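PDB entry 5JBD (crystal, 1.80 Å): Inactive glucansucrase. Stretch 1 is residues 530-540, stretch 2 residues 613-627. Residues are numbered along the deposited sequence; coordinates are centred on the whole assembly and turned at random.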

# COMPACT_ATOMS: atom_id res chain seq x y z
N LYS A 530 -32.90 -29.55 4.89
CA LYS A 530 -32.47 -30.96 4.83
C LYS A 530 -31.03 -31.17 5.37
O LYS A 530 -30.67 -32.29 5.72
CB LYS A 530 -32.64 -31.55 3.42
CG LYS A 530 -31.68 -31.00 2.38
CD LYS A 530 -32.11 -31.35 0.95
CE LYS A 530 -31.14 -30.73 -0.05
NZ LYS A 530 -31.65 -30.78 -1.45
N LEU A 531 -30.22 -30.11 5.42
CA LEU A 531 -28.87 -30.18 6.01
C LEU A 531 -28.79 -29.69 7.45
O LEU A 531 -27.70 -29.65 8.02
CB LEU A 531 -27.88 -29.40 5.12
CG LEU A 531 -27.78 -29.84 3.66
CD1 LEU A 531 -26.73 -29.02 2.91
CD2 LEU A 531 -27.44 -31.33 3.55
N SER A 532 -29.93 -29.34 8.06
CA SER A 532 -29.94 -28.81 9.43
C SER A 532 -29.30 -29.79 10.41
O SER A 532 -28.35 -29.44 11.11
CB SER A 532 -31.37 -28.47 9.87
OG SER A 532 -31.84 -27.28 9.24
N ARG A 533 -29.80 -31.02 10.41
CA ARG A 533 -29.34 -32.06 11.34
C ARG A 533 -27.81 -32.30 11.29
O ARG A 533 -27.16 -32.45 12.34
CB ARG A 533 -30.06 -33.38 11.04
CG ARG A 533 -29.62 -34.58 11.89
CD ARG A 533 -29.83 -34.35 13.38
NE ARG A 533 -29.53 -35.57 14.14
CZ ARG A 533 -29.75 -35.72 15.45
NH1 ARG A 533 -30.27 -34.72 16.20
NH2 ARG A 533 -29.45 -36.88 16.04
N THR A 534 -27.26 -32.35 10.08
CA THR A 534 -25.88 -32.78 9.87
C THR A 534 -24.89 -31.62 9.68
O THR A 534 -23.76 -31.83 9.24
CB THR A 534 -25.79 -33.75 8.67
OG1 THR A 534 -26.39 -33.14 7.52
CG2 THR A 534 -26.50 -35.06 8.98
N SER A 535 -25.29 -30.39 10.03
CA SER A 535 -24.39 -29.24 9.96
C SER A 535 -24.31 -28.52 11.32
O SER A 535 -24.96 -28.93 12.29
CB SER A 535 -24.82 -28.29 8.82
OG SER A 535 -26.13 -27.81 9.00
N GLY A 536 -23.48 -27.48 11.39
CA GLY A 536 -23.10 -26.85 12.65
C GLY A 536 -21.70 -27.28 13.10
O GLY A 536 -21.09 -28.17 12.52
N MET A 537 -21.20 -26.62 14.14
CA MET A 537 -19.82 -26.80 14.60
C MET A 537 -19.68 -26.25 16.02
O MET A 537 -20.37 -25.31 16.41
CB MET A 537 -18.84 -26.08 13.64
CG MET A 537 -17.35 -26.13 14.01
SD MET A 537 -16.26 -25.16 12.93
CE MET A 537 -16.05 -26.29 11.56
N ALA A 538 -18.78 -26.87 16.80
CA ALA A 538 -18.33 -26.32 18.08
C ALA A 538 -16.83 -26.08 18.00
O ALA A 538 -16.07 -26.98 17.65
CB ALA A 538 -18.66 -27.27 19.21
N VAL A 539 -16.42 -24.85 18.32
CA VAL A 539 -15.03 -24.47 18.42
C VAL A 539 -14.72 -24.09 19.88
O VAL A 539 -15.34 -23.19 20.44
CB VAL A 539 -14.74 -23.28 17.49
CG1 VAL A 539 -13.33 -22.73 17.70
CG2 VAL A 539 -14.95 -23.69 16.04
N LEU A 540 -13.76 -24.79 20.48
CA LEU A 540 -13.34 -24.57 21.87
C LEU A 540 -11.97 -23.93 21.86
O LEU A 540 -11.02 -24.52 21.35
CB LEU A 540 -13.29 -25.89 22.65
CG LEU A 540 -14.57 -26.33 23.34
CD1 LEU A 540 -15.76 -26.32 22.40
CD2 LEU A 540 -14.40 -27.70 23.98
N LEU A 613 -7.17 -25.79 22.05
CA LEU A 613 -7.98 -25.76 20.82
C LEU A 613 -8.69 -27.09 20.62
O LEU A 613 -8.05 -28.15 20.67
CB LEU A 613 -7.11 -25.44 19.57
CG LEU A 613 -7.86 -25.43 18.22
CD1 LEU A 613 -9.02 -24.42 18.21
CD2 LEU A 613 -6.90 -25.17 17.07
N GLY A 614 -10.00 -27.03 20.40
CA GLY A 614 -10.78 -28.21 20.01
C GLY A 614 -11.86 -27.84 19.01
O GLY A 614 -12.48 -26.79 19.14
N VAL A 615 -12.11 -28.71 18.03
CA VAL A 615 -13.18 -28.49 17.06
C VAL A 615 -13.98 -29.77 16.80
O VAL A 615 -13.38 -30.83 16.51
CB VAL A 615 -12.62 -27.93 15.73
CG1 VAL A 615 -13.77 -27.58 14.77
CG2 VAL A 615 -11.75 -26.72 16.00
N TRP A 616 -15.31 -29.65 16.87
CA TRP A 616 -16.24 -30.79 16.70
C TRP A 616 -17.22 -30.52 15.57
O TRP A 616 -17.79 -29.42 15.51
CB TRP A 616 -17.03 -31.06 17.99
CG TRP A 616 -16.12 -31.45 19.12
CD1 TRP A 616 -15.51 -30.62 20.00
CD2 TRP A 616 -15.66 -32.77 19.41
NE1 TRP A 616 -14.72 -31.34 20.86
CE2 TRP A 616 -14.79 -32.67 20.52
CE3 TRP A 616 -15.90 -34.03 18.85
CZ2 TRP A 616 -14.15 -33.78 21.08
CZ3 TRP A 616 -15.27 -35.15 19.41
CH2 TRP A 616 -14.40 -35.01 20.51
N VAL A 617 -17.44 -31.52 14.71
CA VAL A 617 -18.44 -31.43 13.64
C VAL A 617 -19.28 -32.71 13.55
O VAL A 617 -18.80 -33.78 13.93
CB VAL A 617 -17.80 -31.15 12.25
CG1 VAL A 617 -17.12 -29.80 12.24
CG2 VAL A 617 -16.83 -32.25 11.83
N PRO A 618 -20.51 -32.61 13.03
CA PRO A 618 -21.30 -33.83 12.87
C PRO A 618 -20.64 -34.92 12.01
O PRO A 618 -19.95 -34.62 11.04
CB PRO A 618 -22.58 -33.33 12.18
CG PRO A 618 -22.69 -31.89 12.60
CD PRO A 618 -21.28 -31.40 12.68
N VAL A 619 -20.83 -36.17 12.42
CA VAL A 619 -20.48 -37.34 11.60
C VAL A 619 -21.42 -37.33 10.39
O VAL A 619 -22.63 -37.19 10.56
CB VAL A 619 -20.70 -38.66 12.40
CG1 VAL A 619 -20.57 -39.88 11.49
CG2 VAL A 619 -19.70 -38.76 13.56
N ILE A 620 -20.87 -37.47 9.19
CA ILE A 620 -21.65 -37.53 7.94
C ILE A 620 -21.11 -38.57 6.96
O ILE A 620 -19.98 -39.04 7.10
CB ILE A 620 -21.65 -36.17 7.21
CG1 ILE A 620 -20.22 -35.70 6.91
CG2 ILE A 620 -22.39 -35.13 8.03
CD1 ILE A 620 -20.14 -34.56 5.92
N SER A 621 -21.96 -38.93 6.00
CA SER A 621 -21.61 -39.78 4.88
C SER A 621 -21.41 -38.87 3.65
O SER A 621 -22.27 -38.04 3.30
CB SER A 621 -22.75 -40.76 4.61
OG SER A 621 -22.59 -41.48 3.41
N GLY A 622 -20.24 -39.03 3.04
CA GLY A 622 -19.87 -38.38 1.79
C GLY A 622 -19.79 -36.87 1.90
O GLY A 622 -19.42 -36.34 2.95
N ASP A 623 -20.14 -36.18 0.82
CA ASP A 623 -19.91 -34.75 0.70
C ASP A 623 -21.09 -33.93 1.17
O ASP A 623 -22.25 -34.32 1.01
CB ASP A 623 -19.58 -34.38 -0.75
CG ASP A 623 -18.26 -34.97 -1.22
OD1 ASP A 623 -17.26 -34.87 -0.46
OD2 ASP A 623 -18.24 -35.53 -2.34
N GLN A 624 -20.79 -32.77 1.72
CA GLN A 624 -21.82 -31.83 2.15
C GLN A 624 -21.36 -30.41 1.87
O GLN A 624 -20.19 -30.11 2.06
CB GLN A 624 -22.07 -31.98 3.64
CG GLN A 624 -23.35 -31.30 4.09
CD GLN A 624 -23.72 -31.63 5.50
OE1 GLN A 624 -24.63 -32.40 5.73
NE2 GLN A 624 -23.00 -31.07 6.46
N ASP A 625 -22.28 -29.55 1.42
CA ASP A 625 -21.99 -28.14 1.16
C ASP A 625 -23.18 -27.33 1.69
O ASP A 625 -24.28 -27.47 1.19
CB ASP A 625 -21.77 -27.94 -0.34
CG ASP A 625 -21.51 -26.47 -0.75
OD1 ASP A 625 -21.40 -25.57 0.10
OD2 ASP A 625 -21.38 -26.25 -1.97
N VAL A 626 -22.93 -26.49 2.69
CA VAL A 626 -23.99 -25.70 3.32
C VAL A 626 -24.10 -24.27 2.78
O VAL A 626 -24.75 -23.44 3.39
CB VAL A 626 -23.86 -25.66 4.87
CG1 VAL A 626 -24.14 -27.04 5.47
CG2 VAL A 626 -22.51 -25.11 5.31
N THR A 627 -23.46 -24.00 1.63
CA THR A 627 -23.65 -22.74 0.92
C THR A 627 -25.12 -22.37 0.83
O THR A 627 -25.94 -23.19 0.47
CB THR A 627 -23.07 -22.83 -0.51
OG1 THR A 627 -21.66 -23.03 -0.43
CG2 THR A 627 -23.33 -21.54 -1.31

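The two stretches lie far apart in sequence but meet as neighbouring antiparallel strands, 537-540 and 613-618. The strand axes run at 173° and approach to 4.6 Å.

Backbone hydrogen bonds hold the strands together in two reciprocal pairs. Ala-538 N donates to Trp-616 O at 3.0 Å, and Trp-616 N donates to Ala-538 O at 2.9 Å. Leu-540 N reaches Gly-614 O at 2.7 Å, and Gly-614 N reaches Leu-540 O at 2.9 Å. All four are close to linear. Val-539 and Val-615 form the non-hydrogen-bonded pair between them. Here the carbonyls also receive CA-H contacts, such as Val-615 CA to Ala-538 O at 3.3 Å.

Apolar side chains pack on both faces of the sheet. Val-539 CG2 lies 4.3 Å from Val-615 CG1 on one face. On the other, Ala-538 CB lies 4.3 Å from Trp-616 CB. Met-537 extends its thioether along the second strand. Its SD is 3.9 Å from Val-615 CG1, and its CE is 3.7 Å from Val-617 CG1.

Before the first strand, the pairing changes from backbone to side chain. Gln-624 uses both ends of its amide on one residue: NE2 donates to Thr-534 O at 3.0 Å, while OE1 accepts from Thr-534 OG1 at 2.6 Å. This amide clamps the type I turn from Ser-532 to Ser-535. Within that loop, Ser-535 OG also donates to Leu-531 O at 2.6 Å.

Van der Waals contacts complete the loop region. Leu-531 CD1 sits 4.1 Å from Val-626 CG1, and Ser-535 CB approaches that same Val-626 CG1 at 3.6 Å. Pro-618 has no amide hydrogen to donate. Its CD lies 3.2 Å from Gly-536 O, a buried carbonyl without a hydrogen-bond partner.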